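Long-range contact in DNA-(apurinic or apyrimidinic site) lyase (Xenopus laevis, PDB 6WCD), which cuts DNA beside abasic sites as a weak endonuclease and trims DNA ends as a 3'-5' exonuclease in DNA repair: residues 46-60 / 69-83. Sequence-based numbering, arbitrary orientation. Where two conformers were deposited one is given.
With BU1 (1,4-butanediol), chain D; EDO (1,2-ethanediol), chain E.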
ATOM      1  N   SER A  46      18.672  -2.073  -0.757  1.00 15.22           N
ATOM      2  CA  SER A  46      17.292  -1.941  -0.338  1.00 13.42           C
ATOM      3  C   SER A  46      16.351  -2.035  -1.515  1.00 17.35           C
ATOM      4  O   SER A  46      15.161  -2.274  -1.301  1.00 17.40           O
ATOM      5  CB  SER A  46      17.110  -0.630   0.399  1.00 16.23           C
ATOM      6  OG  SER A  46      17.816  -0.617   1.623  1.00 18.02           O
ATOM      7  N   ALA A  47      16.815  -1.824  -2.719  1.00 15.35           N
ATOM      8  CA  ALA A  47      15.945  -1.784  -3.895  1.00 17.93           C
ATOM      9  C   ALA A  47      15.960  -3.074  -4.682  1.00 21.45           C
ATOM     10  O   ALA A  47      14.912  -3.464  -5.214  1.00 27.15           O
ATOM     11  CB  ALA A  47      16.358  -0.627  -4.800  1.00 24.32           C
ATOM     12  N   ILE A  48      17.092  -3.747  -4.795  1.00 16.89           N
ATOM     13  CA  ILE A  48      17.248  -4.927  -5.636  1.00 18.47           C
ATOM     14  C   ILE A  48      17.541  -6.100  -4.722  1.00 20.67           C
ATOM     15  O   ILE A  48      18.590  -6.148  -4.054  1.00 20.65           O
ATOM     16  CB  ILE A  48      18.328  -4.709  -6.698  1.00 24.66           C
ATOM     17  CG1 ILE A  48      17.813  -3.619  -7.653  1.00 25.14           C
ATOM     18  CG2 ILE A  48      18.535  -5.992  -7.527  1.00 28.19           C
ATOM     19  CD1 ILE A  48      18.772  -3.206  -8.700  1.00 31.24           C
ATOM     20  N   VAL A  49      16.599  -7.048  -4.649  1.00 18.36           N
ATOM     21  CA  VAL A  49      16.733  -8.197  -3.782  1.00 16.62           C
ATOM     22  C   VAL A  49      16.628  -9.466  -4.617  1.00 17.15           C
ATOM     23  O   VAL A  49      15.673  -9.613  -5.405  1.00 17.23           O
ATOM     24  CB  VAL A  49      15.621  -8.175  -2.697  1.00 15.61           C
ATOM     25  CG1 VAL A  49      15.776  -9.339  -1.798  1.00 19.41           C
ATOM     26  CG2 VAL A  49      15.695  -6.884  -1.893  1.00 18.09           C
ATOM     27  N   GLU A  50      17.544 -10.377  -4.394  1.00 17.42           N
ATOM     28  CA  GLU A  50      17.546 -11.664  -5.101  1.00 20.27           C
ATOM     29  C   GLU A  50      16.209 -12.370  -4.911  1.00 20.40           C
ATOM     30  O   GLU A  50      15.731 -12.515  -3.785  1.00 18.57           O
ATOM     31  CB  GLU A  50      18.667 -12.552  -4.581  1.00 23.23           C
ATOM     32  CG  GLU A  50      18.779 -13.856  -5.343  1.00 28.66           C
ATOM     33  CD  GLU A  50      19.763 -14.818  -4.693  1.00 67.61           C
ATOM     34  OE1 GLU A  50      20.646 -14.348  -3.945  1.00 67.79           O
ATOM     35  OE2 GLU A  50      19.637 -16.042  -4.918  1.00 77.55           O
ATOM     36  N   GLY A  51      15.628 -12.851  -6.021  1.00 18.58           N
ATOM     37  CA  GLY A  51      14.350 -13.510  -5.971  1.00 16.70           C
ATOM     38  C   GLY A  51      13.129 -12.623  -6.144  1.00 15.95           C
ATOM     39  O   GLY A  51      11.996 -13.132  -6.143  1.00 18.05           O
ATOM     40  N   TYR A  52      13.302 -11.319  -6.273  1.00 15.41           N
ATOM     41  CA  TYR A  52      12.188 -10.417  -6.420  1.00 13.58           C
ATOM     42  C   TYR A  52      12.469  -9.419  -7.524  1.00 13.50           C
ATOM     43  O   TYR A  52      13.633  -9.101  -7.819  1.00 16.31           O
ATOM     44  CB  TYR A  52      11.917  -9.592  -5.161  1.00 13.76           C
ATOM     45  CG  TYR A  52      11.608 -10.447  -3.943  1.00 13.08           C
ATOM     46  CD1 TYR A  52      12.649 -10.969  -3.193  1.00 14.90           C
ATOM     47  CD2 TYR A  52      10.309 -10.782  -3.595  1.00 13.56           C
ATOM     48  CE1 TYR A  52      12.405 -11.792  -2.075  1.00 17.16           C
ATOM     49  CE2 TYR A  52      10.052 -11.631  -2.469  1.00 14.02           C
ATOM     50  CZ  TYR A  52      11.114 -12.109  -1.750  1.00 15.60           C
ATOM     51  OH  TYR A  52      10.818 -12.964  -0.681  1.00 17.57           O
ATOM     52  N   ASN A  53      11.395  -8.926  -8.143  1.00 13.51           N
ATOM     53  CA  ASN A  53      11.454  -7.752  -8.998  1.00 12.76           C
ATOM     54  C   ASN A  53      10.640  -6.677  -8.309  1.00 14.09           C
ATOM     55  O   ASN A  53       9.533  -6.948  -7.815  1.00 13.93           O
ATOM     56  CB  ASN A  53      10.991  -8.014 -10.439  1.00 13.41           C
ATOM     57  CG  ASN A  53       9.642  -8.695 -10.589  1.00 14.43           C
ATOM     58  OD1 ASN A  53       8.631  -8.042 -10.934  1.00 16.26           O
ATOM     59  ND2 ASN A  53       9.599  -9.992 -10.369  1.00 18.58           N
ATOM     60  N   SER A  54      11.198  -5.475  -8.203  1.00 12.49           N
ATOM     61  CA  SER A  54      10.590  -4.464  -7.351  1.00 11.54           C
ATOM     62  C   SER A  54      10.337  -3.157  -8.065  1.00 11.57           C
ATOM     63  O   SER A  54      10.987  -2.822  -9.045  1.00 13.27           O
ATOM     64  CB  SER A  54      11.443  -4.202  -6.122  1.00 14.00           C
ATOM     65  OG  SER A  54      12.701  -3.577  -6.477  1.00 15.50           O
ATOM     66  N   TYR A  55       9.396  -2.410  -7.487  1.00 11.32           N
ATOM     67  CA  TYR A  55       8.805  -1.186  -8.048  1.00 10.05           C
ATOM     68  C   TYR A  55       8.674  -0.184  -6.922  1.00 10.83           C
ATOM     69  O   TYR A  55       7.900  -0.387  -5.997  1.00 11.60           O
ATOM     70  CB  TYR A  55       7.442  -1.491  -8.703  1.00 12.95           C
ATOM     71  CG  TYR A  55       7.584  -2.644  -9.677  1.00 11.87           C
ATOM     72  CD1 TYR A  55       7.941  -2.408 -11.010  1.00 12.65           C
ATOM     73  CD2 TYR A  55       7.526  -3.973  -9.228  1.00 12.84           C
ATOM     74  CE1 TYR A  55       8.230  -3.447 -11.886  1.00 13.92           C
ATOM     75  CE2 TYR A  55       7.821  -5.013 -10.078  1.00 11.60           C
ATOM     76  CZ  TYR A  55       8.168  -4.742 -11.411  1.00 12.55           C
ATOM     77  OH  TYR A  55       8.495  -5.745 -12.288  1.00 15.26           O
ATOM     78  N   PHE A  56       9.425   0.896  -7.017  1.00 12.72           N
ATOM     79  CA  PHE A  56       9.500   1.912  -5.961  1.00 11.92           C
ATOM     80  C   PHE A  56       8.866   3.194  -6.450  1.00 12.45           C
ATOM     81  O   PHE A  56       8.992   3.553  -7.639  1.00 15.67           O
ATOM     82  CB  PHE A  56      10.948   2.235  -5.563  1.00 11.40           C
ATOM     83  CG  PHE A  56      11.559   1.292  -4.574  1.00 12.99           C
ATOM     84  CD1 PHE A  56      11.749  -0.020  -4.834  1.00 13.49           C
ATOM     85  CD2 PHE A  56      11.982   1.786  -3.359  1.00 13.04           C
ATOM     86  CE1 PHE A  56      12.321  -0.884  -3.889  1.00 13.33           C
ATOM     87  CE2 PHE A  56      12.546   0.968  -2.425  1.00 13.53           C
ATOM     88  CZ  PHE A  56      12.763  -0.380  -2.703  1.00 12.96           C
ATOM     89  N   SER A  57       8.304   3.938  -5.529  1.00 11.06           N
ATOM     90  CA  SER A  57       8.077   5.362  -5.724  1.00 11.67           C
ATOM     91  C   SER A  57       8.950   6.079  -4.722  1.00 12.86           C
ATOM     92  O   SER A  57       8.877   5.827  -3.532  1.00 13.78           O
ATOM     93  CB  SER A  57       6.610   5.725  -5.537  1.00 16.11           C
ATOM     94  OG  SER A  57       6.434   7.143  -5.814  1.00 19.15           O
ATOM     95  N   PHE A  58       9.814   6.928  -5.234  1.00 17.10           N
ATOM     96  CA  PHE A  58      10.753   7.698  -4.439  1.00 15.86           C
ATOM     97  C   PHE A  58      10.259   9.119  -4.223  1.00 17.62           C
ATOM     98  O   PHE A  58       9.843   9.786  -5.179  1.00 17.56           O
ATOM     99  CB  PHE A  58      12.077   7.773  -5.178  1.00 17.49           C
ATOM    100  CG  PHE A  58      12.673   6.467  -5.533  1.00 17.62           C
ATOM    101  CD1 PHE A  58      13.309   5.694  -4.601  1.00 15.13           C
ATOM    102  CD2 PHE A  58      12.683   6.039  -6.857  1.00 25.96           C
ATOM    103  CE1 PHE A  58      13.918   4.509  -4.916  1.00 17.80           C
ATOM    104  CE2 PHE A  58      13.259   4.822  -7.220  1.00 27.30           C
ATOM    105  CZ  PHE A  58      13.918   4.067  -6.256  1.00 26.11           C
ATOM    106  N   SER A  59      10.373   9.600  -2.997  1.00 13.39           N
ATOM    107  CA  SER A  59      10.042  10.987  -2.740  1.00 14.91           C
ATOM    108  C   SER A  59      10.970  11.894  -3.526  1.00 19.30           C
ATOM    109  O   SER A  59      12.177  11.660  -3.613  1.00 18.21           O
ATOM    110  CB  SER A  59      10.188  11.291  -1.290  1.00 15.25           C
ATOM    111  OG  SER A  59      10.134  12.680  -1.052  1.00 25.12           O
ATOM    112  N   ARG A  60      10.437  13.000  -4.026  1.00 17.25           N
ATOM    113  CA  ARG A  60      11.249  13.945  -4.737  1.00 19.82           C
ATOM    114  C   ARG A  60      11.433  15.211  -3.919  1.00 21.71           C
ATOM    115  O   ARG A  60      12.059  16.141  -4.402  1.00 25.25           O
ATOM    116  CB  ARG A  60      10.549  14.314  -6.044  1.00 19.60           C
ATOM    117  CG  ARG A  60      10.567  13.201  -7.073  1.00 26.43           C
ATOM    118  CD  ARG A  60       9.314  13.182  -7.912  1.00 39.53           C
ATOM    119  NE  ARG A  60       9.453  12.319  -9.083  1.00 53.37           N
ATOM    120  CZ  ARG A  60       9.402  10.989  -9.060  1.00 60.54           C
ATOM    121  NH1 ARG A  60       9.218  10.335  -7.918  1.00 46.04           N
ATOM    122  NH2 ARG A  60       9.529  10.310 -10.191  1.00 40.63           N
ATOM    123  N   ALA A  69       7.248   0.740  -1.848  1.00  9.25           N
ATOM    124  CA  ALA A  69       7.861  -0.238  -2.735  1.00  9.00           C
ATOM    125  C   ALA A  69       6.985  -1.465  -2.756  1.00  8.44           C
ATOM    126  O   ALA A  69       6.492  -1.921  -1.738  1.00 10.53           O
ATOM    127  CB  ALA A  69       9.264  -0.637  -2.294  1.00 11.73           C
ATOM    128  N   THR A  70       6.844  -2.064  -3.946  1.00  9.49           N
ATOM    129  CA  THR A  70       6.201  -3.357  -4.120  1.00 10.17           C
ATOM    130  C   THR A  70       7.201  -4.337  -4.676  1.00 10.64           C
ATOM    131  O   THR A  70       7.837  -4.072  -5.718  1.00 11.57           O
ATOM    132  CB  THR A  70       4.990  -3.218  -5.035  1.00 10.81           C
ATOM    133  OG1 THR A  70       4.044  -2.390  -4.374  1.00 10.86           O
ATOM    134  CG2 THR A  70       4.356  -4.553  -5.348  1.00 11.10           C
ATOM    135  N   PHE A  71       7.386  -5.432  -3.952  1.00 10.31           N
ATOM    136  CA  PHE A  71       8.291  -6.510  -4.304  1.00 11.51           C
ATOM    137  C   PHE A  71       7.462  -7.695  -4.774  1.00 12.98           C
ATOM    138  O   PHE A  71       6.572  -8.148  -4.068  1.00 12.26           O
ATOM    139  CB  PHE A  71       9.152  -6.928  -3.109  1.00 11.05           C
ATOM    140  CG  PHE A  71      10.203  -5.957  -2.739  1.00 11.14           C
ATOM    141  CD1 PHE A  71       9.924  -4.891  -1.912  1.00 14.20           C
ATOM    142  CD2 PHE A  71      11.468  -6.142  -3.207  1.00 14.48           C
ATOM    143  CE1 PHE A  71      11.006  -3.949  -1.580  1.00 15.58           C
ATOM    144  CE2 PHE A  71      12.488  -5.270  -2.907  1.00 17.08           C
ATOM    145  CZ  PHE A  71      12.239  -4.199  -2.101  1.00 14.22           C
ATOM    146  N   CYS A  72       7.801  -8.212  -5.940  1.00 11.70           N
ATOM    147  CA  CYS A  72       7.094  -9.330  -6.545  1.00 11.50           C
ATOM    148  C   CYS A  72       8.023 -10.524  -6.744  1.00 13.45           C
ATOM    149  O   CYS A  72       9.144 -10.368  -7.205  1.00 13.60           O
ATOM    150  CB  CYS A  72       6.535  -8.908  -7.911  1.00 12.83           C
ATOM    151  SG  CYS A  72       5.426  -7.547  -7.831  1.00 16.33           S
ATOM    152  N   LYS A  73       7.559 -11.743  -6.413  1.00 13.74           N
ATOM    153  CA  LYS A  73       8.264 -12.922  -6.838  1.00 13.76           C
ATOM    154  C   LYS A  73       8.114 -13.121  -8.352  1.00 18.21           C
ATOM    155  O   LYS A  73       7.311 -12.466  -9.007  1.00 17.33           O
ATOM    156  CB  LYS A  73       7.757 -14.141  -6.066  1.00 17.64           C
ATOM    157  CG  LYS A  73       8.085 -14.093  -4.589  1.00 16.39           C
ATOM    158  CD  LYS A  73       7.803 -15.396  -3.856  1.00 23.58           C
ATOM    159  CE  LYS A  73       8.411 -15.351  -2.455  1.00 22.01           C
ATOM    160  NZ  LYS A  73       7.914 -16.489  -1.603  1.00 34.74           N
ATOM    161  N   SER A  74       8.919 -14.020  -8.909  1.00 18.19           N
ATOM    162  CA  SER A  74       8.831 -14.328 -10.343  0.51 20.14           C
ATOM    163  C   SER A  74       7.431 -14.733 -10.748  1.00 20.57           C
ATOM    164  O   SER A  74       7.010 -14.450 -11.880  1.00 25.99           O
ATOM    165  CB  SER A  74       9.840 -15.439 -10.704  0.51 19.58           C
ATOM    166  OG  SER A  74       9.538 -16.654 -10.049  0.51 26.25           O
ATOM    167  N   SER A  75       6.685 -15.369  -9.837  1.00 19.52           N
ATOM    168  CA  SER A  75       5.309 -15.822 -10.077  1.00 22.95           C
ATOM    169  C   SER A  75       4.344 -14.678 -10.352  1.00 19.64           C
ATOM    170  O   SER A  75       3.296 -14.903 -11.010  1.00 20.88           O
ATOM    171  CB  SER A  75       4.795 -16.563  -8.825  1.00 21.31           C
ATOM    172  OG  SER A  75       4.739 -15.706  -7.695  1.00 28.66           O
ATOM    173  N   THR A  76       4.651 -13.464  -9.908  1.00 16.50           N
ATOM    174  CA  THR A  76       3.722 -12.357  -9.974  1.00 14.75           C
ATOM    175  C   THR A  76       4.257 -11.158 -10.716  1.00 16.96           C
ATOM    176  O   THR A  76       3.756 -10.056 -10.510  1.00 16.85           O
ATOM    177  CB  THR A  76       3.296 -11.898  -8.576  1.00 18.31           C
ATOM    178  OG1 THR A  76       4.470 -11.671  -7.793  1.00 19.43           O
ATOM    179  CG2 THR A  76       2.474 -12.921  -7.952  1.00 22.27           C
ATOM    180  N   THR A  77       5.287 -11.340 -11.543  1.00 15.53           N
ATOM    181  CA  THR A  77       5.827 -10.216 -12.292  1.00 13.32           C
ATOM    182  C   THR A  77       4.679  -9.474 -12.956  1.00 13.46           C
ATOM    183  O   THR A  77       3.921 -10.082 -13.711  1.00 15.16           O
ATOM    184  CB  THR A  77       6.812 -10.727 -13.333  1.00 14.97           C
ATOM    185  OG1 THR A  77       7.868 -11.475 -12.670  1.00 17.17           O
ATOM    186  CG2 THR A  77       7.458  -9.598 -14.097  1.00 18.40           C
ATOM    187  N   PRO A  78       4.542  -8.175 -12.741  1.00 13.48           N
ATOM    188  CA  PRO A  78       3.398  -7.435 -13.247  1.00 13.29           C
ATOM    189  C   PRO A  78       3.483  -7.128 -14.726  1.00 14.56           C
ATOM    190  O   PRO A  78       4.562  -6.906 -15.297  1.00 15.83           O
ATOM    191  CB  PRO A  78       3.400  -6.151 -12.407  1.00 14.60           C
ATOM    192  CG  PRO A  78       4.805  -5.967 -12.010  1.00 14.67           C
ATOM    193  CD  PRO A  78       5.355  -7.338 -11.809  1.00 15.55           C
ATOM    194  N   GLN A  79       2.306  -7.067 -15.348  1.00 16.94           N
ATOM    195  CA  GLN A  79       2.223  -6.653 -16.736  1.00 17.84           C
ATOM    196  C   GLN A  79       2.406  -5.160 -16.892  1.00 18.47           C
ATOM    197  O   GLN A  79       2.813  -4.699 -17.971  1.00 20.87           O
ATOM    198  CB  GLN A  79       0.875  -7.096 -17.334  1.00 21.44           C
ATOM    199  CG  GLN A  79       0.779  -8.598 -17.699  1.00 28.93           C
ATOM    200  CD  GLN A  79       0.693  -9.574 -16.530  1.00 37.57           C
ATOM    201  OE1 GLN A  79       0.357  -9.209 -15.408  1.00 32.56           O
ATOM    202  NE2 GLN A  79       0.970 -10.851 -16.814  1.00 31.00           N
ATOM    203  N   ALA A  80       2.136  -4.386 -15.848  1.00 15.08           N
ATOM    204  CA  ALA A  80       2.237  -2.949 -15.896  1.00 17.13           C
ATOM    205  C   ALA A  80       2.536  -2.446 -14.493  1.00 14.37           C
ATOM    206  O   ALA A  80       2.215  -3.084 -13.498  1.00 14.26           O
ATOM    207  CB  ALA A  80       0.957  -2.305 -16.420  1.00 17.77           C
ATOM    208  N   ALA A  81       3.127  -1.262 -14.418  1.00 14.55           N
ATOM    209  CA  ALA A  81       3.453  -0.665 -13.129  1.00 14.05           C
ATOM    210  C   ALA A  81       3.625   0.836 -13.307  1.00 16.08           C
ATOM    211  O   ALA A  81       4.126   1.293 -14.335  1.00 19.21           O
ATOM    212  CB  ALA A  81       4.737  -1.254 -12.517  1.00 17.45           C
ATOM    213  N   GLU A  82       3.203   1.591 -12.314  1.00 13.88           N
ATOM    214  CA  GLU A  82       3.199   3.045 -12.405  1.00 12.14           C
ATOM    215  C   GLU A  82       3.343   3.680 -11.047  1.00 12.63           C
ATOM    216  O   GLU A  82       2.729   3.207 -10.091  1.00 14.72           O
ATOM    217  CB  GLU A  82       1.889   3.487 -13.077  1.00 18.64           C
ATOM    218  CG  GLU A  82       1.819   4.937 -13.449  1.00 19.29           C
ATOM    219  CD  GLU A  82       0.532   5.320 -14.224  1.00 23.29           C
ATOM    220  OE1 GLU A  82      -0.189   4.433 -14.699  1.00 22.73           O
ATOM    221  OE2 GLU A  82       0.274   6.526 -14.356  1.00 25.47           O
ATOM    222  N   GLU A  83       4.087   4.794 -10.950  1.00 13.88           N
ATOM    223  CA  GLU A  83       4.222   5.562  -9.735  1.00 14.17           C
ATOM    224  C   GLU A  83       3.069   6.564  -9.624  1.00 14.98           C
ATOM    225  O   GLU A  83       2.669   7.185 -10.624  1.00 18.19           O
ATOM    226  CB  GLU A  83       5.522   6.382  -9.790  1.00 20.53           C
ATOM    227  CG  GLU A  83       6.730   5.909  -9.168  1.00 46.90           C
ATOM    228  CD  GLU A  83       7.714   7.094  -9.118  1.00 44.53           C
ATOM    229  OE1 GLU A  83       7.781   7.770  -8.069  1.00 28.48           O
ATOM    230  OE2 GLU A  83       8.342   7.386 -10.161  1.00 40.38           O
TER
HETATM  231  C1  BU1 D 403       2.949 -19.556  -7.589  1.00 64.40           C
HETATM  232  C2  BU1 D 403       2.648 -18.305  -6.755  1.00 51.67           C
HETATM  233  C3  BU1 D 403       1.515 -18.535  -5.755  1.00 40.99           C
HETATM  234  C4  BU1 D 403       0.186 -18.207  -6.420  1.00 50.66           C
HETATM  235  O5  BU1 D 403       2.255 -19.528  -8.812  1.00 50.27           O
HETATM  236  O6  BU1 D 403      -0.941 -18.727  -5.746  1.00 21.86           O
HETATM  237  C1  EDO E 404      15.826 -17.197  -3.748  1.00 65.38           C
HETATM  238  O1  EDO E 404      17.102 -17.228  -3.095  1.00 71.12           O
HETATM  239  C2  EDO E 404      16.012 -16.745  -5.193  1.00 72.87           C
HETATM  240  O2  EDO E 404      14.862 -17.121  -5.965  1.00 74.85           O
HETATM  241  O   HOH W   1      11.036 -15.353  -7.367  1.00 22.78           O
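The Phe-71 ring is packed both on a face and at its edge: Ser-54 CB sits over one face, offset toward the rim and 3.5 Å from Phe-71 CD2, while Tyr-52 CB and the carbonyl O of Ser-46 lie at its edge and Val-49 CG2 meets Phe-71 CE2. Beside it, the methyl of Ala-69 stands over the centre of the Phe-56 ring, CB to centroid 3.4 Å, a CH-pi contact. The framework is a beta hairpin at the margin of one of the two sheets of the DNase I-like sandwich of the catalytic domain; strands 53-57 and 68-72 run antiparallel, with paired backbone bonds at Asn-53/Cys-72 and Tyr-55/Thr-70. On the other face, Tyr-55 reaches into the gap between the sheets, Tyr-55 CZ 3.6 Å from Pro-78 CG and Tyr-55 CD1 against Ala-81 CB; its hydroxyl donates to Asn-53 OD1 at 2.7 Å, in the ring plane, steadying both groups. This tight interior opens to solvent at Arg-60 on one end and at the Gly-51/Ser-74 turns on the other. Arg-60 forms an end-on, two-nitrogen salt bridge with the buried Glu-83, NH1 to OE1 (2.9 Å) and NH2 to OE2, while Glu-83 OE1 takes Ser-57 OG on its anti lone pair. At the opposite end, a water bridges Gly-51 O and Ser-74 N. There the extended Lys-73 chain lies alongside Tyr-52, Lys-73 CG 3.8 Å from Tyr-52 CE2.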